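Local coordinates for cystathionine gamma-lyase (Saccharomyces cerevisiae, PDB 1N8P), which belongs to the Cys/Met metabolism family of pyridoxal-5'-phosphate-dependent enzymes and is found here with pyridoxal-5'-phosphate bound, in an assembly of four chains, at residues D6-K11 with K251-R256; E58-A63 with V211-L216; D126-L131 with A161-K166; I144-N149 with T155-V160; E269-D274 with G306-R311. All coordinates share one frame; numbering follows the deposited sequence.

Contact 1. Residues D6-K11 with K251-R256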
# COMPACT_ATOMS: atom_id res chain seq x y z
N ASP A 6 -21.36 -22.00 11.88
CA ASP A 6 -22.00 -20.76 12.28
C ASP A 6 -22.64 -20.14 11.03
O ASP A 6 -22.59 -20.73 9.94
CB ASP A 6 -20.94 -19.82 12.83
CG ASP A 6 -20.27 -20.38 14.07
OD1 ASP A 6 -20.93 -20.42 15.11
OD2 ASP A 6 -19.11 -20.80 14.00
N LYS A 7 -23.22 -18.96 11.17
CA LYS A 7 -23.87 -18.31 10.05
C LYS A 7 -22.90 -17.54 9.15
O LYS A 7 -21.77 -17.20 9.55
CB LYS A 7 -24.94 -17.37 10.57
CG LYS A 7 -25.98 -18.04 11.45
CD LYS A 7 -26.79 -19.02 10.64
CE LYS A 7 -28.25 -19.05 11.08
NZ LYS A 7 -29.07 -19.74 10.04
N PHE A 8 -23.36 -17.25 7.94
CA PHE A 8 -22.56 -16.54 6.92
C PHE A 8 -21.80 -15.30 7.38
O PHE A 8 -20.67 -15.11 6.97
CB PHE A 8 -23.45 -16.14 5.74
CG PHE A 8 -22.69 -15.54 4.62
CD1 PHE A 8 -22.40 -16.28 3.48
CD2 PHE A 8 -22.20 -14.24 4.71
CE1 PHE A 8 -21.65 -15.75 2.45
CE2 PHE A 8 -21.46 -13.70 3.69
CZ PHE A 8 -21.17 -14.46 2.56
N ALA A 9 -22.42 -14.45 8.19
CA ALA A 9 -21.72 -13.26 8.66
C ALA A 9 -20.55 -13.67 9.54
O ALA A 9 -19.50 -13.03 9.51
CB ALA A 9 -22.67 -12.34 9.42
N THR A 10 -20.73 -14.75 10.32
CA THR A 10 -19.67 -15.24 11.21
C THR A 10 -18.52 -15.81 10.40
O THR A 10 -17.34 -15.61 10.72
CB THR A 10 -20.15 -16.37 12.16
OG1 THR A 10 -21.35 -15.97 12.85
CG2 THR A 10 -19.04 -16.69 13.20
N LYS A 11 -18.83 -16.54 9.35
CA LYS A 11 -17.75 -17.07 8.55
C LYS A 11 -17.00 -15.95 7.87
O LYS A 11 -15.78 -15.97 7.81
CB LYS A 11 -18.29 -18.07 7.54
CG LYS A 11 -18.51 -19.46 8.13
CD LYS A 11 -19.23 -20.39 7.15
CE LYS A 11 -20.68 -20.63 7.55
NZ LYS A 11 -21.33 -21.53 6.55
N LYS A 251 -15.21 -8.76 4.33
CA LYS A 251 -15.76 -8.76 5.70
C LYS A 251 -17.10 -8.04 5.85
O LYS A 251 -17.75 -8.16 6.89
CB LYS A 251 -14.77 -8.12 6.69
CG LYS A 251 -13.34 -8.62 6.56
CD LYS A 251 -12.96 -9.57 7.67
CE LYS A 251 -11.46 -9.81 7.63
NZ LYS A 251 -10.99 -10.37 8.93
N THR A 252 -17.49 -7.27 4.84
CA THR A 252 -18.75 -6.54 4.90
C THR A 252 -19.66 -7.00 3.77
O THR A 252 -20.76 -6.48 3.60
CB THR A 252 -18.52 -5.00 4.79
OG1 THR A 252 -17.49 -4.74 3.85
CG2 THR A 252 -18.09 -4.40 6.13
N LEU A 253 -19.21 -8.01 3.02
CA LEU A 253 -19.97 -8.54 1.91
C LEU A 253 -21.42 -8.79 2.25
O LEU A 253 -22.32 -8.49 1.45
CB LEU A 253 -19.37 -9.86 1.43
CG LEU A 253 -20.08 -10.69 0.34
CD1 LEU A 253 -20.15 -9.94 -0.98
CD2 LEU A 253 -19.28 -11.97 0.15
N HIS A 254 -21.66 -9.37 3.42
CA HIS A 254 -23.03 -9.65 3.80
C HIS A 254 -23.79 -8.37 4.10
O HIS A 254 -24.98 -8.28 3.77
CB HIS A 254 -23.08 -10.61 4.98
CG HIS A 254 -22.31 -10.15 6.15
ND1 HIS A 254 -22.90 -9.61 7.26
CD2 HIS A 254 -20.97 -10.04 6.35
CE1 HIS A 254 -21.97 -9.17 8.09
NE2 HIS A 254 -20.79 -9.43 7.55
N LEU A 255 -23.16 -7.38 4.72
CA LEU A 255 -23.89 -6.14 4.97
C LEU A 255 -24.12 -5.36 3.65
O LEU A 255 -25.21 -4.88 3.38
CB LEU A 255 -23.16 -5.26 5.97
CG LEU A 255 -23.01 -5.94 7.34
CD1 LEU A 255 -22.34 -4.99 8.31
CD2 LEU A 255 -24.37 -6.36 7.86
N ARG A 256 -23.09 -5.25 2.83
CA ARG A 256 -23.23 -4.54 1.56
C ARG A 256 -24.27 -5.18 0.64
O ARG A 256 -25.20 -4.53 0.23
CB ARG A 256 -21.89 -4.46 0.81
CG ARG A 256 -20.89 -3.59 1.47
CD ARG A 256 -19.65 -3.45 0.61
NE ARG A 256 -18.64 -4.47 0.83
CZ ARG A 256 -18.54 -5.58 0.11
NH1 ARG A 256 -19.39 -5.81 -0.85
NH2 ARG A 256 -17.54 -6.43 0.33
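With chi1 of 55°, His-254 holds its imidazole between its own backbone N and carbonyl carbon, and the ring turns one face to the methyl of Ala-9. Phe-8 swings its ring out opposite its N (chi1 -174°), which carries the far end of the phenyl group to the start of the other helix. Ala-9 CB sits 3.6 Å from the centroid of the His-254 ring and 21° off its normal, a CH-pi contact; a side chain as short as alanine lets the flat ring lie close against the helix. Phe-8 CE2 meets His-254 CB at 3.7 Å, while Leu-253 CD2 touches Phe-8 CZ from the ring edge at 3.9 Å, the two side chains crossing nearly at right angles. The imidazole NE2 of His-254 gives a weak hydrogen bond to Lys-251 O. Thr-10 bonds to Asp-379 of the second subunit. In this way the N-terminal helix 8-14 packs against the first turn of the long helix 253-271 through one CH-pi contact and one apolar contact.

Contact 2. Residues E58-A63 with V211-L216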
# COMPACT_ATOMS: atom_id res chain seq x y z
N GLU A 58 -3.67 -17.53 0.37
CA GLU A 58 -4.21 -18.69 1.07
C GLU A 58 -5.35 -18.31 2.01
O GLU A 58 -6.43 -18.86 1.95
CB GLU A 58 -3.12 -19.38 1.87
CG GLU A 58 -3.54 -20.67 2.53
CD GLU A 58 -2.54 -21.12 3.57
OE1 GLU A 58 -2.50 -20.49 4.67
OE2 GLU A 58 -1.78 -22.08 3.29
N ASN A 59 -5.10 -17.35 2.89
CA ASN A 59 -6.16 -16.97 3.80
C ASN A 59 -7.38 -16.47 3.08
O ASN A 59 -8.49 -16.73 3.51
CB ASN A 59 -5.69 -15.90 4.78
CG ASN A 59 -4.81 -16.46 5.88
OD1 ASN A 59 -4.95 -17.64 6.27
ND2 ASN A 59 -3.92 -15.63 6.40
N LEU A 60 -7.19 -15.74 1.98
CA LEU A 60 -8.31 -15.23 1.21
C LEU A 60 -9.06 -16.43 0.72
O LEU A 60 -10.25 -16.59 1.01
CB LEU A 60 -7.81 -14.41 0.01
CG LEU A 60 -8.74 -14.21 -1.20
CD1 LEU A 60 -9.97 -13.45 -0.80
CD2 LEU A 60 -7.99 -13.47 -2.32
N GLU A 61 -8.35 -17.27 -0.01
CA GLU A 61 -8.90 -18.50 -0.54
C GLU A 61 -9.73 -19.31 0.46
O GLU A 61 -10.81 -19.76 0.14
CB GLU A 61 -7.76 -19.34 -1.11
CG GLU A 61 -7.08 -18.66 -2.31
CD GLU A 61 -5.94 -19.46 -2.85
OE1 GLU A 61 -5.52 -20.39 -2.14
OE2 GLU A 61 -5.45 -19.16 -3.97
N ARG A 62 -9.23 -19.46 1.68
CA ARG A 62 -9.96 -20.19 2.71
C ARG A 62 -11.27 -19.50 2.99
O ARG A 62 -12.34 -20.13 3.09
CB ARG A 62 -9.17 -20.23 4.01
CG ARG A 62 -7.88 -21.02 3.97
CD ARG A 62 -7.22 -20.96 5.34
NE ARG A 62 -5.82 -21.38 5.28
CZ ARG A 62 -5.42 -22.64 5.20
NH1 ARG A 62 -6.32 -23.63 5.19
NH2 ARG A 62 -4.13 -22.92 5.15
N ALA A 63 -11.20 -18.18 3.13
CA ALA A 63 -12.39 -17.39 3.41
C ALA A 63 -13.41 -17.51 2.29
O ALA A 63 -14.56 -17.84 2.55
CB ALA A 63 -12.02 -15.94 3.66
N VAL A 211 -9.52 -3.44 -6.80
CA VAL A 211 -8.76 -4.67 -6.96
C VAL A 211 -9.35 -5.50 -8.08
O VAL A 211 -10.58 -5.59 -8.19
CB VAL A 211 -8.79 -5.58 -5.67
CG1 VAL A 211 -8.18 -6.91 -5.96
CG2 VAL A 211 -8.01 -4.95 -4.56
N VAL A 212 -8.48 -6.07 -8.91
CA VAL A 212 -8.88 -6.96 -9.98
C VAL A 212 -8.28 -8.29 -9.52
O VAL A 212 -7.07 -8.52 -9.54
CB VAL A 212 -8.25 -6.61 -11.33
CG1 VAL A 212 -8.47 -7.74 -12.29
CG2 VAL A 212 -8.85 -5.36 -11.88
N LEU A 213 -9.16 -9.18 -9.07
CA LEU A 213 -8.78 -10.48 -8.60
C LEU A 213 -9.95 -11.42 -8.87
O LEU A 213 -11.11 -11.00 -8.83
CB LEU A 213 -8.49 -10.38 -7.10
CG LEU A 213 -8.14 -11.61 -6.29
CD1 LEU A 213 -7.24 -11.23 -5.18
CD2 LEU A 213 -9.40 -12.24 -5.74
N GLY A 214 -9.65 -12.68 -9.19
CA GLY A 214 -10.69 -13.67 -9.42
C GLY A 214 -10.47 -14.87 -8.51
O GLY A 214 -9.35 -15.18 -8.11
N VAL A 215 -11.54 -15.55 -8.14
CA VAL A 215 -11.38 -16.75 -7.32
C VAL A 215 -12.42 -17.82 -7.64
O VAL A 215 -13.54 -17.50 -8.06
CB VAL A 215 -11.47 -16.47 -5.81
CG1 VAL A 215 -10.31 -15.64 -5.40
CG2 VAL A 215 -12.80 -15.79 -5.47
N LEU A 216 -12.03 -19.08 -7.46
CA LEU A 216 -12.94 -20.18 -7.70
C LEU A 216 -12.94 -21.01 -6.43
O LEU A 216 -12.09 -20.84 -5.54
CB LEU A 216 -12.48 -21.00 -8.93
CG LEU A 216 -11.56 -22.24 -9.02
CD1 LEU A 216 -10.56 -22.08 -10.20
CD2 LEU A 216 -10.80 -22.46 -7.74
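Leu-60 meets Leu-213 and Val-215 by apolar contact alone, and no hydrogen bond joins the two segments. Leu-60 and Leu-213 meet tip to tip: the CD2 methyl of Leu-60 is 3.7 Å from Leu-213 CD1 and 3.9 Å from Leu-213 CD2, so it faces both ends of the isobutyl fork. Each leucine sets CG opposite its backbone N (chi1 158° and 176°), an extended pose that spans the gap from the helix to the residue just before the strand. Val-215 adds a looser touch, its CG1 lying 4.4 Å from Leu-60 CD2; as a compact branched residue it suits the strand. Leu-213 and Val-215 point the same way because the extended chain alternates sides.

Other polar links tie the two segments to strand 72-76. Glu-61 OE2 accepts a bond from Ala-75 N, and Gly-214 and Leu-216 pair with that strand through backbone bonds. Val-212 touches the pyridoxal-5'-phosphate. With only buried methyls meeting, the contact depends on shape and the exclusion of water.

Contact 3. Residues D126-L131 with A161-K166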
# COMPACT_ATOMS: atom_id res chain seq x y z
N ASP A 126 -30.97 -20.19 -23.80
CA ASP A 126 -31.94 -21.20 -23.38
C ASP A 126 -31.17 -22.51 -23.23
O ASP A 126 -31.17 -23.36 -24.12
CB ASP A 126 -33.04 -21.34 -24.44
CG ASP A 126 -34.28 -22.09 -23.94
OD1 ASP A 126 -34.82 -21.73 -22.87
OD2 ASP A 126 -34.73 -23.03 -24.63
N LEU A 127 -30.51 -22.67 -22.08
CA LEU A 127 -29.69 -23.84 -21.80
C LEU A 127 -30.42 -25.18 -21.72
O LEU A 127 -30.08 -26.11 -22.44
CB LEU A 127 -28.91 -23.61 -20.51
CG LEU A 127 -27.70 -24.50 -20.32
CD1 LEU A 127 -26.78 -24.36 -21.52
CD2 LEU A 127 -26.97 -24.12 -19.04
N LEU A 128 -31.43 -25.27 -20.85
CA LEU A 128 -32.18 -26.52 -20.66
C LEU A 128 -32.88 -27.14 -21.87
O LEU A 128 -33.40 -28.24 -21.76
CB LEU A 128 -33.20 -26.35 -19.54
CG LEU A 128 -32.59 -26.13 -18.15
CD1 LEU A 128 -33.69 -25.97 -17.13
CD2 LEU A 128 -31.72 -27.32 -17.79
N ASN A 129 -32.89 -26.47 -23.01
CA ASN A 129 -33.54 -27.04 -24.20
C ASN A 129 -32.58 -27.39 -25.33
O ASN A 129 -32.89 -28.22 -26.18
CB ASN A 129 -34.61 -26.08 -24.72
CG ASN A 129 -35.81 -26.02 -23.81
OD1 ASN A 129 -36.52 -27.01 -23.63
ND2 ASN A 129 -36.04 -24.86 -23.22
N ASP A 130 -31.40 -26.79 -25.35
CA ASP A 130 -30.45 -27.07 -26.41
C ASP A 130 -29.24 -27.81 -25.91
O ASP A 130 -28.37 -28.23 -26.70
CB ASP A 130 -30.02 -25.77 -27.08
CG ASP A 130 -31.20 -25.00 -27.65
OD1 ASP A 130 -32.32 -25.57 -27.75
OD2 ASP A 130 -31.00 -23.82 -28.02
N LEU A 131 -29.17 -27.99 -24.60
CA LEU A 131 -28.04 -28.68 -24.00
C LEU A 131 -27.92 -30.14 -24.42
O LEU A 131 -26.82 -30.63 -24.63
CB LEU A 131 -28.06 -28.57 -22.48
CG LEU A 131 -26.76 -29.07 -21.86
CD1 LEU A 131 -25.57 -28.30 -22.45
CD2 LEU A 131 -26.82 -28.93 -20.35
N ALA A 161 -27.29 -29.67 -14.03
CA ALA A 161 -26.34 -30.68 -13.54
C ALA A 161 -26.88 -32.06 -13.90
O ALA A 161 -26.14 -32.93 -14.37
CB ALA A 161 -26.17 -30.57 -12.04
N ASP A 162 -28.18 -32.24 -13.66
CA ASP A 162 -28.88 -33.47 -13.94
C ASP A 162 -28.82 -33.78 -15.42
O ASP A 162 -28.38 -34.84 -15.81
CB ASP A 162 -30.34 -33.34 -13.53
CG ASP A 162 -30.54 -33.47 -12.04
OD1 ASP A 162 -29.52 -33.74 -11.34
OD2 ASP A 162 -31.70 -33.29 -11.59
N LEU A 163 -29.29 -32.84 -16.23
CA LEU A 163 -29.31 -32.98 -17.68
C LEU A 163 -27.96 -33.46 -18.20
O LEU A 163 -27.88 -34.11 -19.23
CB LEU A 163 -29.64 -31.64 -18.33
CG LEU A 163 -30.22 -31.61 -19.74
CD1 LEU A 163 -31.58 -32.27 -19.74
CD2 LEU A 163 -30.34 -30.17 -20.21
N ILE A 164 -26.89 -33.14 -17.48
CA ILE A 164 -25.54 -33.53 -17.89
C ILE A 164 -25.29 -35.00 -17.56
O ILE A 164 -24.68 -35.71 -18.35
CB ILE A 164 -24.46 -32.62 -17.22
CG1 ILE A 164 -24.50 -31.22 -17.84
CG2 ILE A 164 -23.08 -33.18 -17.41
CD1 ILE A 164 -23.42 -30.30 -17.35
N LYS A 165 -25.77 -35.43 -16.39
CA LYS A 165 -25.64 -36.83 -15.96
C LYS A 165 -26.46 -37.75 -16.88
O LYS A 165 -26.20 -38.95 -16.99
CB LYS A 165 -26.15 -37.01 -14.53
CG LYS A 165 -25.30 -36.34 -13.48
CD LYS A 165 -25.88 -36.57 -12.08
CE LYS A 165 -27.25 -35.90 -11.87
NZ LYS A 165 -27.21 -34.40 -11.83
N LYS A 166 -27.47 -37.19 -17.53
CA LYS A 166 -28.30 -37.95 -18.43
C LYS A 166 -27.71 -38.05 -19.82
O LYS A 166 -27.42 -39.15 -20.30
CB LYS A 166 -29.67 -37.32 -18.51
CG LYS A 166 -30.55 -37.95 -19.55
CD LYS A 166 -31.95 -37.46 -19.37
CE LYS A 166 -32.85 -37.90 -20.47
NZ LYS A 166 -34.13 -37.18 -20.31
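Leu-163 pushes its CD2 methyl between Leu-128 and Leu-131 of the neighbouring helix, and the contact is apolar throughout. CD2 of Leu-163 lies 3.6 Å from Leu-131 CB and 3.7 Å from Leu-131 CD2, the two side chains lying alongside and pointing opposite ways. Both set CG opposite the backbone N (chi1 -158° for Leu-163), which stretches the branches into the space between the helices. Leu-128 comes in obliquely, with its CD2 at 4.0 Å from Leu-163 CD2. Leu-131 CD2 also rests 4.1 Å from Ile-164 CG1. The branched tip of leucine suits the groove between helices whose axes, over these short segments, come within 10.5 Å.

Over the same segments the axes run within 8° of parallel, as expected for consecutive helices of an alpha/beta fold: helix 127-134 leads into strand 139-144, and helix 157-167 is the crossover from that strand to its parallel neighbour 174-178. Ile-164 also touches Val-142 and Leu-175, so it faces the sheet.

No polar bond crosses between the segments. Near the start of helix 127-134, Asn-129 ND2 donates to the syn side of Asp-126 OD2 at 2.7 Å, tilted from the carboxylate plane, and Leu-127 O accepts from both Asp-130 N and Leu-131 N.

Contact 4. Residues I144-N149 with T155-V160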
# COMPACT_ATOMS: atom_id res chain seq x y z
N ILE A 144 -22.24 -21.87 -16.94
CA ILE A 144 -23.48 -21.19 -16.61
C ILE A 144 -23.24 -19.88 -15.87
O ILE A 144 -22.56 -19.85 -14.85
CB ILE A 144 -24.36 -22.06 -15.72
CG1 ILE A 144 -24.83 -23.29 -16.49
CG2 ILE A 144 -25.53 -21.26 -15.22
CD1 ILE A 144 -25.68 -24.23 -15.63
N GLU A 145 -23.81 -18.81 -16.40
CA GLU A 145 -23.68 -17.49 -15.82
C GLU A 145 -25.06 -17.25 -15.22
O GLU A 145 -25.86 -16.52 -15.77
CB GLU A 145 -23.38 -16.50 -16.94
CG GLU A 145 -22.89 -15.15 -16.51
CD GLU A 145 -22.64 -14.25 -17.70
OE1 GLU A 145 -23.63 -13.89 -18.37
OE2 GLU A 145 -21.46 -13.93 -17.98
N THR A 146 -25.32 -17.88 -14.07
CA THR A 146 -26.63 -17.79 -13.44
C THR A 146 -27.39 -16.53 -13.77
O THR A 146 -28.31 -16.58 -14.58
CB THR A 146 -26.58 -18.00 -11.91
OG1 THR A 146 -25.37 -17.43 -11.37
CG2 THR A 146 -26.67 -19.49 -11.59
N PRO A 147 -27.05 -15.38 -13.15
CA PRO A 147 -27.94 -14.33 -13.68
C PRO A 147 -27.20 -13.72 -14.88
O PRO A 147 -26.12 -13.16 -14.75
CB PRO A 147 -28.10 -13.38 -12.49
CG PRO A 147 -27.74 -14.23 -11.32
CD PRO A 147 -26.57 -15.03 -11.82
N THR A 148 -27.78 -13.87 -16.06
CA THR A 148 -27.15 -13.36 -17.25
C THR A 148 -27.04 -11.86 -17.23
O THR A 148 -27.89 -11.15 -16.71
CB THR A 148 -27.95 -13.75 -18.47
OG1 THR A 148 -29.27 -13.20 -18.34
CG2 THR A 148 -28.03 -15.24 -18.60
N ASN A 149 -25.98 -11.37 -17.83
CA ASN A 149 -25.73 -9.94 -17.92
C ASN A 149 -26.09 -9.49 -19.34
O ASN A 149 -25.48 -9.95 -20.31
CB ASN A 149 -24.25 -9.71 -17.60
CG ASN A 149 -23.82 -8.31 -17.80
OD1 ASN A 149 -24.39 -7.37 -17.25
ND2 ASN A 149 -22.77 -8.14 -18.58
N THR A 155 -31.00 -19.36 -14.24
CA THR A 155 -30.89 -20.73 -14.73
C THR A 155 -30.87 -21.72 -13.56
O THR A 155 -30.28 -21.45 -12.50
CB THR A 155 -29.59 -20.95 -15.58
OG1 THR A 155 -29.65 -20.18 -16.79
CG2 THR A 155 -29.45 -22.41 -15.96
N ASP A 156 -31.53 -22.86 -13.76
CA ASP A 156 -31.58 -23.89 -12.72
C ASP A 156 -30.33 -24.79 -12.73
O ASP A 156 -30.21 -25.75 -13.51
CB ASP A 156 -32.84 -24.75 -12.88
CG ASP A 156 -33.19 -25.52 -11.61
OD1 ASP A 156 -32.30 -26.18 -11.03
OD2 ASP A 156 -34.36 -25.47 -11.20
N ILE A 157 -29.40 -24.46 -11.85
CA ILE A 157 -28.16 -25.22 -11.74
C ILE A 157 -28.39 -26.73 -11.58
O ILE A 157 -27.59 -27.53 -12.06
CB ILE A 157 -27.33 -24.67 -10.56
CG1 ILE A 157 -27.06 -23.19 -10.81
CG2 ILE A 157 -26.02 -25.42 -10.43
CD1 ILE A 157 -26.39 -22.47 -9.68
N GLN A 158 -29.48 -27.11 -10.93
CA GLN A 158 -29.81 -28.52 -10.71
C GLN A 158 -30.29 -29.19 -12.00
O GLN A 158 -29.75 -30.23 -12.40
CB GLN A 158 -30.88 -28.65 -9.64
CG GLN A 158 -31.00 -30.05 -9.15
CD GLN A 158 -29.69 -30.55 -8.68
OE1 GLN A 158 -29.31 -30.35 -7.54
NE2 GLN A 158 -28.96 -31.18 -9.58
N LYS A 159 -31.30 -28.61 -12.64
CA LYS A 159 -31.78 -29.15 -13.91
C LYS A 159 -30.59 -29.38 -14.87
O LYS A 159 -30.50 -30.42 -15.51
CB LYS A 159 -32.81 -28.21 -14.55
CG LYS A 159 -34.26 -28.44 -14.08
CD LYS A 159 -35.23 -27.49 -14.74
CE LYS A 159 -36.70 -27.91 -14.58
NZ LYS A 159 -37.24 -27.95 -13.18
N VAL A 160 -29.67 -28.42 -14.95
CA VAL A 160 -28.54 -28.57 -15.83
C VAL A 160 -27.54 -29.61 -15.33
O VAL A 160 -26.99 -30.35 -16.13
CB VAL A 160 -27.80 -27.21 -16.08
CG1 VAL A 160 -26.50 -27.44 -16.85
CG2 VAL A 160 -28.69 -26.29 -16.89
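Ile-144 and Val-160 meet tip to tip, the end methyl of the first pointing into the fork of the second: Ile-144 CD1 is 3.5 Å from Val-160 CG1 and 3.9 Å from Val-160 CG2. The isoleucine is extended, with chi2 near 178°, so CD1 stands well out from the strand end. Its shorter branch, CG2, lies obliquely against Thr-155, at 4.1 Å from Thr-155 CB. Thus one isoleucine serves both the helix and the turn leading into it, a task that suits two unequal branches.

These residues belong to a beta-alpha-beta unit, in which strand 139-144 ends in a loop near the pyridoxal-5'-phosphate before the chain returns as helix 157-167. Glu-145, pointing away from the helix, touches that ligand.

Thr-146 crosses Ile-157 obliquely, turning its methyl to the isoleucine: Thr-146 CG2 is 3.6 Å from Ile-157 CD1. Its hydroxyl OG1 makes a weak bond with Asp-178 O, so the two branches of threonine divide apolar and polar duty. The helix opens with Asp-156 as N-cap. Its OD1 accepts from Lys-159 N at 3.1 Å, met from above the carboxylate plane, and more weakly from Gln-158 N, while OD2 forms a salt bridge with Lys-297.

Contact 5. Residues E269-D274 with G306-R311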
# COMPACT_ATOMS: atom_id res chain seq x y z
N GLU A 269 -39.49 -2.48 -8.15
CA GLU A 269 -40.92 -2.38 -7.97
C GLU A 269 -41.34 -1.01 -8.49
O GLU A 269 -42.37 -0.88 -9.15
CB GLU A 269 -41.29 -2.57 -6.49
CG GLU A 269 -40.60 -3.77 -5.91
CD GLU A 269 -41.17 -4.28 -4.61
OE1 GLU A 269 -41.56 -3.48 -3.73
OE2 GLU A 269 -41.19 -5.51 -4.47
N PHE A 270 -40.54 0.00 -8.22
CA PHE A 270 -40.91 1.32 -8.69
C PHE A 270 -40.99 1.37 -10.18
O PHE A 270 -41.92 1.92 -10.75
CB PHE A 270 -39.91 2.36 -8.25
CG PHE A 270 -40.12 3.69 -8.90
CD1 PHE A 270 -41.07 4.57 -8.43
CD2 PHE A 270 -39.38 4.04 -10.01
CE1 PHE A 270 -41.28 5.77 -9.06
CE2 PHE A 270 -39.59 5.24 -10.64
CZ PHE A 270 -40.53 6.10 -10.17
N LEU A 271 -39.97 0.83 -10.84
CA LEU A 271 -39.94 0.81 -12.30
C LEU A 271 -40.92 -0.21 -12.89
O LEU A 271 -41.13 -0.24 -14.09
CB LEU A 271 -38.54 0.48 -12.77
CG LEU A 271 -37.48 1.49 -12.39
CD1 LEU A 271 -36.12 0.89 -12.60
CD2 LEU A 271 -37.66 2.75 -13.22
N ALA A 272 -41.52 -1.04 -12.03
CA ALA A 272 -42.48 -2.05 -12.46
C ALA A 272 -43.86 -1.69 -11.95
O ALA A 272 -44.62 -2.55 -11.51
CB ALA A 272 -42.08 -3.39 -11.93
N ALA A 273 -44.18 -0.41 -12.00
CA ALA A 273 -45.47 0.06 -11.55
C ALA A 273 -45.64 1.38 -12.24
O ALA A 273 -46.65 2.05 -12.09
CB ALA A 273 -45.48 0.25 -10.05
N ASP A 274 -44.62 1.74 -13.00
CA ASP A 274 -44.61 2.98 -13.76
C ASP A 274 -45.05 2.62 -15.17
O ASP A 274 -44.34 2.89 -16.13
CB ASP A 274 -43.20 3.59 -13.76
CG ASP A 274 -43.09 4.86 -14.61
OD1 ASP A 274 -43.34 4.79 -15.83
OD2 ASP A 274 -42.76 5.94 -14.07
N GLY A 306 -28.20 -6.80 -6.95
CA GLY A 306 -28.03 -5.36 -7.03
C GLY A 306 -28.11 -4.84 -8.45
O GLY A 306 -28.03 -3.65 -8.67
N MET A 307 -28.27 -5.74 -9.41
CA MET A 307 -28.35 -5.36 -10.82
C MET A 307 -29.80 -5.42 -11.30
O MET A 307 -30.48 -6.45 -11.18
CB MET A 307 -27.53 -6.31 -11.70
CG MET A 307 -26.12 -6.61 -11.22
SD MET A 307 -24.97 -5.24 -11.29
CE MET A 307 -24.80 -4.98 -13.08
N ILE A 308 -30.27 -4.31 -11.85
CA ILE A 308 -31.62 -4.22 -12.38
C ILE A 308 -31.30 -3.97 -13.84
O ILE A 308 -30.16 -3.71 -14.18
CB ILE A 308 -32.39 -3.03 -11.71
CG1 ILE A 308 -32.60 -3.35 -10.23
CG2 ILE A 308 -33.75 -2.77 -12.39
CD1 ILE A 308 -33.06 -2.19 -9.41
N SER A 309 -32.28 -4.10 -14.71
CA SER A 309 -32.07 -3.88 -16.13
C SER A 309 -33.46 -3.48 -16.57
O SER A 309 -34.44 -4.07 -16.11
CB SER A 309 -31.62 -5.18 -16.78
OG SER A 309 -31.41 -5.05 -18.17
N PHE A 310 -33.57 -2.46 -17.40
CA PHE A 310 -34.90 -2.05 -17.80
C PHE A 310 -34.81 -1.25 -19.06
O PHE A 310 -33.72 -0.82 -19.41
CB PHE A 310 -35.58 -1.25 -16.66
CG PHE A 310 -35.13 0.17 -16.57
CD1 PHE A 310 -35.91 1.19 -17.10
CD2 PHE A 310 -33.91 0.50 -15.98
CE1 PHE A 310 -35.48 2.50 -17.05
CE2 PHE A 310 -33.49 1.80 -15.93
CZ PHE A 310 -34.26 2.80 -16.47
N ARG A 311 -35.94 -1.09 -19.75
CA ARG A 311 -35.99 -0.34 -21.01
C ARG A 311 -37.00 0.76 -20.81
O ARG A 311 -38.09 0.51 -20.31
CB ARG A 311 -36.39 -1.27 -22.17
CG ARG A 311 -37.60 -2.17 -21.90
CD ARG A 311 -37.75 -3.37 -22.87
NE ARG A 311 -38.16 -3.00 -24.22
CZ ARG A 311 -37.34 -2.50 -25.12
NH1 ARG A 311 -36.07 -2.33 -24.80
NH2 ARG A 311 -37.78 -2.12 -26.31
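Ile-308 is the first residue of strand 307-312 to meet the helix end, its CG2 methyl lying a loose 4.4 Å from Leu-271 CD1. Ser-309 then points away, and its small hydroxyl makes weak bonds with Pro-150 O and Asn-282 ND2 on the other side of the sheet. This alternation belongs to the mixed sheet of the C-terminal part, in which 307-312 runs antiparallel to both 278-282 and 367-371 while helix 253-271 packs against one face.

Phe-310 returns to the helix side. The Leu-271 CD1 methyl lies over one face of its ring, 4.2 Å from the centroid and 16° off the normal, a CH-pi contact made nearer the CG and CD2 rim than the ring centre. A chi1 of 79° folds the ring over its own backbone, presenting a broad face to the leucine, whose side chain crosses it at about a right angle. The ring also stacks edge-to-face with Phe-322. Leu-271, which meets two alternate residues of the strand, also touches Val-278 and Val-281 of the adjoining strand and Ile-384 of helix 377-392.

How the contacts relate
Contacts 3 and 4 sit together, centres about 11 Å apart, and share helix 157-167; Leu-127 packs on Ile-144 and Val-160 where they touch. Contact 2 lies about 23 Å from contact 4, centre to centre, on the opposite side of the chain's centre, at the other part of the same seven-stranded sheet. In contact 1 the start of helix 253-271 returns to helix 8-14, so contacts 2, 3 and 4 all fall within the span it closes. Contact 5 follows later, about 27 Å from contact 1 between centres, at the far end of helix 253-271. That long helix therefore connects the region of the seven-stranded sheet with the five-stranded C-terminal sheet.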